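Local coordinates for protein agmatine N-acetyltransferase (Drosophila melanogaster, PDB 7CIW) that transfers the acetyl group of acetyl-CoA to agmatine and probably also acylates arylalkylamines such as dopamine and serotonin, at residues A[159-172]-A[204-216]. The protein carries 1 engineered substitution. Residues are numbered along the deposited sequence; the frame is centred on the assembly and turned at random.
Sequences HQLVSVDCTSVYAA and PPHESVQTFVLHL. Engineered in segment 159-172: A171 (natural residue Ser). With COA (coenzyme A), chain B; G0R (N-(4-carbamimidamidobutyl)ethanamide), chain C.
Strands 161-166 and 208-215 run antiparallel, their axes 4.4 Å apart at closest approach, with V162–L214, V164–F212 and C166–Q210 as hydrogen-bonded pairs. At C166, the centre of an inverse gamma turn, a water donates to C166 O and S208 O and accepts from Q210 NE2. On one face of the sheet the side chains of the non-hydrogen-bonded pair D165 and T211 lie side by side, and T211 OG1 donates to D165 OD1 (2.8 Å) on its anti side, 32° out of the carboxylate plane. On the other face C166 SG sits obliquely beside the F212 ring, 3.8 Å from F212 CD1, while A172 CB touches F212 CE1. Where helix 169-177 starts, V169 N donates to H206 ND1 (3.1 Å) nearly in the imidazole plane, which helps hold the ring's rotation. With CG anti to its carbonyl carbon (chi1 -53°), Y170 lays one ring face against the adenine of coenzyme A, Y170 CE2 lying 3.4 Å from COA N1A; V169 CG2 backs the opposite face. Replacing Y170 by an alanine would probably leave the adenine without its aromatic platform and take away one of the neighbours of H206 CE1. Within this GNAT sheet, strand 125-133 flanks 161-166, strand 181-187 borders 208-215, and helix 99-114 packs over D165 and T211.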
ATOM      1  N   HIS A 159       9.960  14.736   2.354  1.00 16.00           N
ATOM      2  CA  HIS A 159       8.711  14.686   1.604  1.00 13.42           C
ATOM      3  C   HIS A 159       7.695  15.642   2.208  1.00 16.50           C
ATOM      4  O   HIS A 159       7.628  15.823   3.423  1.00 16.76           O
ATOM      5  CB  HIS A 159       8.138  13.270   1.588  1.00 13.35           C
ATOM      6  CG  HIS A 159       8.984  12.293   0.839  1.00 13.93           C
ATOM      7  ND1 HIS A 159       9.119  12.322  -0.533  1.00 16.10           N
ATOM      8  CD2 HIS A 159       9.771  11.283   1.275  1.00 16.26           C
ATOM      9  CE1 HIS A 159       9.941  11.361  -0.911  1.00 15.38           C
ATOM     10  NE2 HIS A 159      10.354  10.716   0.165  1.00 17.07           N
ATOM     11  N   GLN A 160       6.893  16.255   1.344  1.00 15.16           N
ATOM     12  CA  GLN A 160       5.841  17.158   1.785  1.00 18.91           C
ATOM     13  C   GLN A 160       4.465  16.515   1.735  1.00 17.34           C
ATOM     14  O   GLN A 160       3.471  17.159   2.087  1.00 16.10           O
ATOM     15  CB  GLN A 160       5.861  18.431   0.933  1.00 19.61           C
ATOM     16  CG  GLN A 160       7.174  19.216   1.082  1.00 21.54           C
ATOM     17  CD  GLN A 160       7.351  20.251  -0.004  1.00 28.12           C
ATOM     18  OE1 GLN A 160       6.429  21.006  -0.300  1.00 30.47           O
ATOM     19  NE2 GLN A 160       8.535  20.288  -0.611  1.00 29.00           N
ATOM     20  N   LEU A 161       4.389  15.250   1.340  1.00 13.24           N
ATOM     21  CA  LEU A 161       3.106  14.608   1.114  1.00 14.73           C
ATOM     22  C   LEU A 161       3.273  13.113   1.314  1.00 14.28           C
ATOM     23  O   LEU A 161       4.320  12.558   0.976  1.00 13.23           O
ATOM     24  CB  LEU A 161       2.589  14.897  -0.300  1.00 13.98           C
ATOM     25  CG  LEU A 161       1.109  14.608  -0.569  1.00 13.60           C
ATOM     26  CD1 LEU A 161       0.228  15.654   0.122  1.00 16.74           C
ATOM     27  CD2 LEU A 161       0.839  14.574  -2.077  1.00 16.93           C
ATOM     28  N   VAL A 162       2.243  12.485   1.887  1.00 12.85           N
ATOM     29  CA  VAL A 162       2.083  11.031   1.925  1.00 12.17           C
ATOM     30  C   VAL A 162       0.820  10.704   1.147  1.00 14.05           C
ATOM     31  O   VAL A 162      -0.177  11.416   1.272  1.00 14.92           O
ATOM     32  CB  VAL A 162       1.972  10.486   3.365  1.00 16.45           C
ATOM     33  CG1 VAL A 162       1.731   8.967   3.373  1.00 17.01           C
ATOM     34  CG2 VAL A 162       3.210  10.836   4.174  1.00 14.98           C
ATOM     35  N   SER A 163       0.861   9.647   0.338  1.00 12.44           N
ATOM     36  CA  SER A 163      -0.325   9.196  -0.389  1.00 11.87           C
ATOM     37  C   SER A 163      -0.540   7.709  -0.154  1.00 12.55           C
ATOM     38  O   SER A 163       0.393   6.973   0.167  1.00 12.67           O
ATOM     39  CB  SER A 163      -0.217   9.473  -1.892  1.00 13.09           C
ATOM     40  OG  SER A 163       0.945   8.864  -2.449  1.00 15.88           O
ATOM     41  N   VAL A 164      -1.791   7.266  -0.327  1.00 11.19           N
ATOM     42  CA  VAL A 164      -2.118   5.857  -0.117  1.00 11.30           C
ATOM     43  C   VAL A 164      -3.398   5.515  -0.877  1.00 13.96           C
ATOM     44  O   VAL A 164      -4.367   6.282  -0.843  1.00 14.57           O
ATOM     45  CB  VAL A 164      -2.232   5.546   1.394  1.00 11.75           C
ATOM     46  CG1 VAL A 164      -3.303   6.438   2.070  1.00 12.89           C
ATOM     47  CG2 VAL A 164      -2.518   4.060   1.632  1.00 13.25           C
ATOM     48  N   ASP A 165      -3.395   4.396  -1.613  1.00 11.95           N
ATOM     49  CA  ASP A 165      -4.589   3.921  -2.318  1.00 12.17           C
ATOM     50  C   ASP A 165      -5.329   2.951  -1.410  1.00 13.84           C
ATOM     51  O   ASP A 165      -4.971   1.777  -1.315  1.00 14.42           O
ATOM     52  CB  ASP A 165      -4.231   3.231  -3.632  1.00 12.27           C
ATOM     53  CG  ASP A 165      -3.461   4.124  -4.587  1.00 16.11           C
ATOM     54  OD1 ASP A 165      -3.746   5.339  -4.638  1.00 16.67           O
ATOM     55  OD2 ASP A 165      -2.573   3.601  -5.298  1.00 17.38           O
ATOM     56  N   CYS A 166      -6.395   3.422  -0.772  1.00 13.48           N
ATOM     57  CA  CYS A 166      -7.184   2.565   0.107  1.00 14.18           C
ATOM     58  C   CYS A 166      -8.140   1.736  -0.740  1.00 11.78           C
ATOM     59  O   CYS A 166      -9.264   2.139  -1.051  1.00 15.14           O
ATOM     60  CB  CYS A 166      -7.914   3.398   1.150  1.00 11.70           C
ATOM     61  SG  CYS A 166      -6.794   4.256   2.289  1.00 15.58           S
ATOM     62  N   THR A 167      -7.657   0.571  -1.152  1.00 13.33           N
ATOM     63  CA  THR A 167      -8.496  -0.397  -1.837  1.00 12.39           C
ATOM     64  C   THR A 167      -9.527  -1.008  -0.895  1.00 14.74           C
ATOM     65  O   THR A 167     -10.542  -1.536  -1.359  1.00 14.89           O
ATOM     66  CB  THR A 167      -7.605  -1.479  -2.446  1.00 11.77           C
ATOM     67  OG1 THR A 167      -6.846  -2.095  -1.403  1.00 13.39           O
ATOM     68  CG2 THR A 167      -6.634  -0.856  -3.446  1.00 13.06           C
ATOM     69  N   SER A 168      -9.290  -0.920   0.410  1.00 14.47           N
ATOM     70  CA  SER A 168     -10.145  -1.470   1.451  1.00 13.04           C
ATOM     71  C   SER A 168     -10.809  -0.333   2.218  1.00 15.14           C
ATOM     72  O   SER A 168     -10.147   0.650   2.565  1.00 14.85           O
ATOM     73  CB  SER A 168      -9.310  -2.325   2.410  1.00 16.31           C
ATOM     74  OG  SER A 168      -9.968  -2.518   3.647  1.00 16.28           O
ATOM     75  N   VAL A 169     -12.117  -0.463   2.485  1.00 16.01           N
ATOM     76  CA  VAL A 169     -12.811   0.583   3.233  1.00 15.65           C
ATOM     77  C   VAL A 169     -12.314   0.687   4.664  1.00 16.30           C
ATOM     78  O   VAL A 169     -12.438   1.751   5.275  1.00 16.98           O
ATOM     79  CB  VAL A 169     -14.341   0.368   3.253  1.00 20.98           C
ATOM     80  CG1 VAL A 169     -14.886   0.252   1.844  1.00 23.53           C
ATOM     81  CG2 VAL A 169     -14.705  -0.847   4.093  1.00 19.84           C
ATOM     82  N   TYR A 170     -11.767  -0.392   5.229  1.00 15.97           N
ATOM     83  CA  TYR A 170     -11.205  -0.291   6.576  1.00 17.20           C
ATOM     84  C   TYR A 170      -9.969   0.598   6.586  1.00 15.05           C
ATOM     85  O   TYR A 170      -9.722   1.333   7.554  1.00 16.00           O
ATOM     86  CB  TYR A 170     -10.878  -1.682   7.113  1.00 17.57           C
ATOM     87  CG  TYR A 170     -12.064  -2.601   7.027  1.00 18.22           C
ATOM     88  CD1 TYR A 170     -13.242  -2.293   7.698  1.00 25.23           C
ATOM     89  CD2 TYR A 170     -12.024  -3.758   6.267  1.00 18.25           C
ATOM     90  CE1 TYR A 170     -14.339  -3.105   7.620  1.00 27.40           C
ATOM     91  CE2 TYR A 170     -13.131  -4.587   6.184  1.00 24.89           C
ATOM     92  CZ  TYR A 170     -14.284  -4.247   6.863  1.00 24.62           C
ATOM     93  OH  TYR A 170     -15.396  -5.057   6.793  1.00 30.78           O
ATOM     94  N   ALA A 171      -9.167   0.535   5.528  1.00 13.86           N
ATOM     95  CA  ALA A 171      -8.020   1.428   5.454  1.00 12.22           C
ATOM     96  C   ALA A 171      -8.472   2.860   5.212  1.00 13.13           C
ATOM     97  O   ALA A 171      -7.912   3.797   5.787  1.00 14.05           O
ATOM     98  CB  ALA A 171      -7.055   0.965   4.366  1.00 15.48           C
ATOM     99  N   ALA A 172      -9.492   3.050   4.367  1.00 14.66           N
ATOM    100  CA  ALA A 172     -10.036   4.393   4.183  1.00 13.07           C
ATOM    101  C   ALA A 172     -10.489   4.985   5.513  1.00 13.69           C
ATOM    102  O   ALA A 172     -10.158   6.131   5.838  1.00 15.04           O
ATOM    103  CB  ALA A 172     -11.186   4.365   3.177  1.00 14.51           C
ATOM    104  N   PRO A 204     -17.362  -7.402  -1.290  1.00 27.46           N
ATOM    105  CA  PRO A 204     -17.937  -6.315  -0.507  1.00 25.44           C
ATOM    106  C   PRO A 204     -17.464  -6.402   0.929  1.00 23.48           C
ATOM    107  O   PRO A 204     -17.142  -7.495   1.429  1.00 28.60           O
ATOM    108  CB  PRO A 204     -19.449  -6.555  -0.628  1.00 26.99           C
ATOM    109  CG  PRO A 204     -19.599  -7.188  -1.982  1.00 21.88           C
ATOM    110  CD  PRO A 204     -18.376  -8.081  -2.121  1.00 25.42           C
ATOM    111  N   PRO A 205     -17.403  -5.267   1.644  1.00 21.96           N
ATOM    112  CA  PRO A 205     -17.921  -3.936   1.312  1.00 21.84           C
ATOM    113  C   PRO A 205     -16.998  -3.064   0.452  1.00 20.97           C
ATOM    114  O   PRO A 205     -17.260  -1.872   0.307  1.00 22.01           O
ATOM    115  CB  PRO A 205     -18.103  -3.305   2.691  1.00 25.00           C
ATOM    116  CG  PRO A 205     -16.967  -3.898   3.502  1.00 23.88           C
ATOM    117  CD  PRO A 205     -16.725  -5.284   2.955  1.00 24.27           C
ATOM    118  N   HIS A 206     -15.940  -3.642  -0.110  1.00 21.13           N
ATOM    119  CA  HIS A 206     -14.934  -2.865  -0.833  1.00 18.61           C
ATOM    120  C   HIS A 206     -15.422  -2.617  -2.252  1.00 20.57           C
ATOM    121  O   HIS A 206     -15.229  -3.435  -3.150  1.00 24.05           O
ATOM    122  CB  HIS A 206     -13.604  -3.596  -0.821  1.00 15.56           C
ATOM    123  CG  HIS A 206     -13.240  -4.112   0.532  1.00 18.69           C
ATOM    124  ND1 HIS A 206     -13.000  -3.278   1.604  1.00 18.82           N
ATOM    125  CD2 HIS A 206     -13.111  -5.376   0.999  1.00 19.01           C
ATOM    126  CE1 HIS A 206     -12.720  -4.008   2.669  1.00 19.00           C
ATOM    127  NE2 HIS A 206     -12.782  -5.283   2.329  1.00 18.78           N
ATOM    128  N   GLU A 207     -16.044  -1.461  -2.456  1.00 18.22           N
ATOM    129  CA  GLU A 207     -16.627  -1.111  -3.739  1.00 16.78           C
ATOM    130  C   GLU A 207     -15.747  -0.214  -4.592  1.00 15.81           C
ATOM    131  O   GLU A 207     -16.036  -0.058  -5.782  1.00 18.20           O
ATOM    132  CB  GLU A 207     -17.970  -0.397  -3.542  1.00 22.66           C
ATOM    133  CG  GLU A 207     -18.981  -1.150  -2.729  1.00 31.28           C
ATOM    134  CD  GLU A 207     -20.219  -0.313  -2.485  1.00 38.55           C
ATOM    135  OE1 GLU A 207     -20.817   0.159  -3.476  1.00 40.84           O
ATOM    136  OE2 GLU A 207     -20.587  -0.119  -1.305  1.00 47.30           O
ATOM    137  N   SER A 208     -14.702   0.388  -4.027  1.00 16.08           N
ATOM    138  CA  SER A 208     -13.910   1.369  -4.759  1.00 13.14           C
ATOM    139  C   SER A 208     -12.509   1.427  -4.176  1.00 14.43           C
ATOM    140  O   SER A 208     -12.275   1.004  -3.041  1.00 16.13           O
ATOM    141  CB  SER A 208     -14.538   2.756  -4.674  1.00 17.08           C
ATOM    142  OG  SER A 208     -14.570   3.166  -3.314  1.00 18.57           O
ATOM    143  N   VAL A 209     -11.575   1.963  -4.959  1.00 13.76           N
ATOM    144  CA  VAL A 209     -10.274   2.361  -4.436  1.00 12.87           C
ATOM    145  C   VAL A 209     -10.330   3.863  -4.189  1.00 15.73           C
ATOM    146  O   VAL A 209     -10.653   4.650  -5.089  1.00 12.84           O
ATOM    147  CB  VAL A 209      -9.117   1.961  -5.375  1.00 14.59           C
ATOM    148  CG1 VAL A 209      -9.387   2.357  -6.822  1.00 16.49           C
ATOM    149  CG2 VAL A 209      -7.762   2.527  -4.872  1.00 13.44           C
ATOM    150  N   GLN A 210     -10.058   4.257  -2.953  1.00 14.95           N
ATOM    151  CA  GLN A 210     -10.124   5.648  -2.526  1.00 13.39           C
ATOM    152  C   GLN A 210      -8.716   6.105  -2.176  1.00 13.92           C
ATOM    153  O   GLN A 210      -8.110   5.572  -1.242  1.00 14.37           O
ATOM    154  CB  GLN A 210     -11.041   5.799  -1.319  1.00 15.04           C
ATOM    155  CG  GLN A 210     -12.470   5.382  -1.588  1.00 15.29           C
ATOM    156  CD  GLN A 210     -13.297   5.477  -0.347  1.00 17.76           C
ATOM    157  OE1 GLN A 210     -13.837   6.533  -0.044  1.00 22.05           O
ATOM    158  NE2 GLN A 210     -13.379   4.384   0.402  1.00 19.23           N
ATOM    159  N   THR A 211      -8.209   7.091  -2.910  1.00 13.54           N
ATOM    160  CA  THR A 211      -6.857   7.581  -2.678  1.00 11.61           C
ATOM    161  C   THR A 211      -6.889   8.769  -1.730  1.00 14.90           C
ATOM    162  O   THR A 211      -7.635   9.727  -1.953  1.00 14.03           O
ATOM    163  CB  THR A 211      -6.197   7.966  -3.996  1.00 14.55           C
ATOM    164  OG1 THR A 211      -6.133   6.803  -4.826  1.00 16.03           O
ATOM    165  CG2 THR A 211      -4.772   8.475  -3.760  1.00 14.75           C
ATOM    166  N   PHE A 212      -6.072   8.697  -0.680  1.00 11.68           N
ATOM    167  CA  PHE A 212      -5.975   9.736   0.336  1.00 11.97           C
ATOM    168  C   PHE A 212      -4.551  10.274   0.387  1.00 14.37           C
ATOM    169  O   PHE A 212      -3.587   9.555   0.091  1.00 13.15           O
ATOM    170  CB  PHE A 212      -6.339   9.199   1.718  1.00 12.34           C
ATOM    171  CG  PHE A 212      -7.796   8.874   1.904  1.00 13.19           C
ATOM    172  CD1 PHE A 212      -8.330   7.668   1.455  1.00 13.02           C
ATOM    173  CD2 PHE A 212      -8.619   9.755   2.584  1.00 14.60           C
ATOM    174  CE1 PHE A 212      -9.666   7.368   1.666  1.00 14.26           C
ATOM    175  CE2 PHE A 212      -9.951   9.464   2.792  1.00 15.40           C
ATOM    176  CZ  PHE A 212     -10.478   8.272   2.330  1.00 15.48           C
ATOM    177  N   VAL A 213      -4.423  11.542   0.783  1.00 12.11           N
ATOM    178  CA  VAL A 213      -3.121  12.153   1.013  1.00 12.81           C
ATOM    179  C   VAL A 213      -3.096  12.828   2.375  1.00 14.11           C
ATOM    180  O   VAL A 213      -4.123  13.217   2.936  1.00 13.83           O
ATOM    181  CB  VAL A 213      -2.735  13.175  -0.079  1.00 15.49           C
ATOM    182  CG1 VAL A 213      -2.764  12.529  -1.445  1.00 13.02           C
ATOM    183  CG2 VAL A 213      -3.670  14.374  -0.032  1.00 13.71           C
ATOM    184  N   LEU A 214      -1.879  12.968   2.898  1.00 12.75           N
ATOM    185  CA  LEU A 214      -1.617  13.722   4.115  1.00 11.86           C
ATOM    186  C   LEU A 214      -0.519  14.727   3.824  1.00 14.13           C
ATOM    187  O   LEU A 214       0.544  14.354   3.324  1.00 15.49           O
ATOM    188  CB  LEU A 214      -1.192  12.798   5.258  1.00 14.33           C
ATOM    189  CG  LEU A 214      -0.882  13.520   6.574  1.00 15.10           C
ATOM    190  CD1 LEU A 214      -2.181  13.977   7.249  1.00 18.95           C
ATOM    191  CD2 LEU A 214      -0.054  12.623   7.494  1.00 17.00           C
ATOM    192  N   HIS A 215      -0.764  15.998   4.131  1.00 14.92           N
ATOM    193  CA  HIS A 215       0.248  17.023   3.913  1.00 16.67           C
ATOM    194  C   HIS A 215       1.188  17.069   5.110  1.00 17.54           C
ATOM    195  O   HIS A 215       0.738  17.176   6.253  1.00 21.54           O
ATOM    196  CB  HIS A 215      -0.411  18.383   3.687  1.00 15.78           C
ATOM    197  CG  HIS A 215      -1.286  18.412   2.475  1.00 18.49           C
ATOM    198  ND1 HIS A 215      -0.828  18.819   1.240  1.00 22.19           N
ATOM    199  CD2 HIS A 215      -2.576  18.049   2.299  1.00 17.92           C
ATOM    200  CE1 HIS A 215      -1.804  18.714   0.357  1.00 18.45           C
ATOM    201  NE2 HIS A 215      -2.876  18.248   0.972  1.00 19.72           N
ATOM    202  N   LEU A 216       2.489  16.971   4.838  1.00 19.25           N
ATOM    203  CA  LEU A 216       3.523  16.976   5.877  1.00 19.39           C
ATOM    204  C   LEU A 216       4.108  18.356   6.076  1.00 28.59           C
ATOM    205  O   LEU A 216       4.129  19.158   5.136  1.00 29.50           O
ATOM    206  CB  LEU A 216       4.644  16.004   5.520  1.00 21.82           C
ATOM    207  CG  LEU A 216       4.210  14.548   5.404  1.00 18.82           C
ATOM    208  CD1 LEU A 216       5.422  13.677   5.129  1.00 15.89           C
ATOM    209  CD2 LEU A 216       3.486  14.095   6.672  1.00 19.10           C
ATOM    210  OXT LEU A 216       4.596  18.671   7.170  1.00 34.33           O
TER
HETATM  211  N1A COA B 301     -12.405  -6.712   8.680  1.00 25.29           N
HETATM  212  C2A COA B 301     -13.406  -6.432   9.560  1.00 23.60           C
HETATM  213  N3A COA B 301     -13.262  -5.420  10.480  1.00 25.01           N
HETATM  214  C4A COA B 301     -12.131  -4.699  10.523  1.00 21.94           C
HETATM  215  C5A COA B 301     -11.145  -4.982   9.658  1.00 23.63           C
HETATM  216  C6A COA B 301     -11.297  -5.995   8.732  1.00 25.19           C
HETATM  217  N6A COA B 301     -10.519  -6.658   7.607  1.00 22.72           N
HETATM  218  N7A COA B 301     -10.104  -4.139   9.874  1.00 20.88           N
HETATM  219  C8A COA B 301     -10.435  -3.324  10.884  1.00 21.59           C
HETATM  220  N9A COA B 301     -11.675  -3.662  11.271  1.00 21.46           N
HETATM  221  C1B COA B 301     -12.500  -3.242  12.243  1.00 20.79           C
HETATM  222  C2B COA B 301     -11.758  -3.475  13.582  1.00 21.80           C
HETATM  223  O2B COA B 301     -11.906  -4.866  14.070  1.00 23.79           O
HETATM  224  C3B COA B 301     -12.231  -2.533  14.423  1.00 21.57           C
HETATM  225  O3B COA B 301     -13.578  -2.773  14.910  1.00 22.77           O
HETATM  226  P3B COA B 301     -13.917  -3.548  16.343  1.00 22.31           P
HETATM  227  O7A COA B 301     -12.814  -3.294  17.353  1.00 23.51           O
HETATM  228  O8A COA B 301     -15.295  -3.110  16.850  1.00 19.95           O
HETATM  229  O9A COA B 301     -13.965  -5.028  15.992  1.00 25.52           O
HETATM  230  C4B COA B 301     -12.433  -1.227  13.462  1.00 20.36           C
HETATM  231  O4B COA B 301     -12.629  -1.679  12.230  1.00 23.36           O
HETATM  232  C5B COA B 301     -11.262  -0.278  13.545  1.00 21.70           C
HETATM  233  O5B COA B 301     -10.073  -1.057  13.518  1.00 22.22           O
HETATM  234  P1A COA B 301      -8.606  -0.372  13.083  1.00 22.80           P
HETATM  235  O1A COA B 301      -8.753   0.987  12.394  1.00 23.12           O
HETATM  236  O2A COA B 301      -7.698  -0.327  14.303  1.00 27.60           O
HETATM  237  O3A COA B 301      -8.013  -1.409  11.960  1.00 20.27           O
HETATM  238  P2A COA B 301      -6.511  -2.073  11.917  1.00 19.51           P
HETATM  239  O4A COA B 301      -6.340  -3.043  13.048  1.00 19.04           O
HETATM  240  O5A COA B 301      -5.472  -0.975  11.895  1.00 19.11           O
HETATM  241  O6A COA B 301      -6.593  -2.885  10.489  1.00 18.44           O
HETATM  242  CBP COA B 301      -6.225  -2.959   8.203  1.00 16.63           C
HETATM  243  CCP COA B 301      -6.842  -2.166   9.326  1.00 17.85           C
HETATM  244  CDP COA B 301      -4.669  -2.862   8.357  1.00 16.59           C
HETATM  245  CEP COA B 301      -6.651  -2.373   6.849  1.00 17.22           C
HETATM  246  CAP COA B 301      -6.735  -4.394   8.301  1.00 17.57           C
HETATM  247  OAP COA B 301      -8.112  -4.402   8.012  1.00 19.46           O
HETATM  248  C9P COA B 301      -6.047  -5.374   7.329  1.00 17.36           C
HETATM  249  O9P COA B 301      -4.955  -5.813   7.522  1.00 15.30           O
HETATM  250  N8P COA B 301      -6.787  -5.798   6.158  1.00 17.44           N
HETATM  251  C7P COA B 301      -6.238  -6.781   5.205  1.00 16.89           C
HETATM  252  C6P COA B 301      -5.165  -6.194   4.190  1.00 14.99           C
HETATM  253  C5P COA B 301      -5.766  -4.939   3.609  1.00 16.66           C
HETATM  254  O5P COA B 301      -6.841  -4.934   3.068  1.00 16.22           O
HETATM  255  N4P COA B 301      -4.934  -3.708   3.743  1.00 15.21           N
HETATM  256  C3P COA B 301      -5.348  -2.388   3.296  1.00 18.72           C
HETATM  257  C2P COA B 301      -5.464  -2.273   1.776  1.00 19.13           C
HETATM  258  S1P COA B 301      -5.749  -0.486   1.587  1.00 17.41           S
HETATM  259  C10 G0R C 302      -0.314  -5.440  -4.480  1.00 18.54           C
HETATM  260  N12 G0R C 302      -1.143  -6.624  -4.668  1.00 19.86           N
HETATM  261  C1  G0R C 302      -1.982   0.396   1.462  1.00 14.72           C
HETATM  262  C2  G0R C 302      -2.409  -0.769   0.573  1.00 13.75           C
HETATM  263  C5  G0R C 302      -3.315  -1.576  -1.646  1.00 15.56           C
HETATM  264  C6  G0R C 302      -2.254  -1.853  -2.714  1.00 17.97           C
HETATM  265  C7  G0R C 302      -2.737  -2.837  -3.785  1.00 19.89           C
HETATM  266  C8  G0R C 302      -2.190  -4.266  -3.676  1.00 23.36           C
HETATM  267  N4  G0R C 302      -2.899  -0.498  -0.763  1.00 13.38           N
HETATM  268  N9  G0R C 302      -0.793  -4.368  -4.033  1.00 27.87           N
HETATM  269  N11 G0R C 302       1.090  -5.485  -4.805  1.00 25.82           N
HETATM  270  O3  G0R C 302      -2.326  -1.884   0.971  1.00 15.81           O
HETATM  271  O   HOH W   1       1.755  19.375   0.996  1.00 28.78           O
HETATM  272  O   HOH W   2       2.803  20.282   3.144  1.00 32.27           O
HETATM  273  O   HOH W   3     -11.902   1.876  -0.182  1.00 20.06           O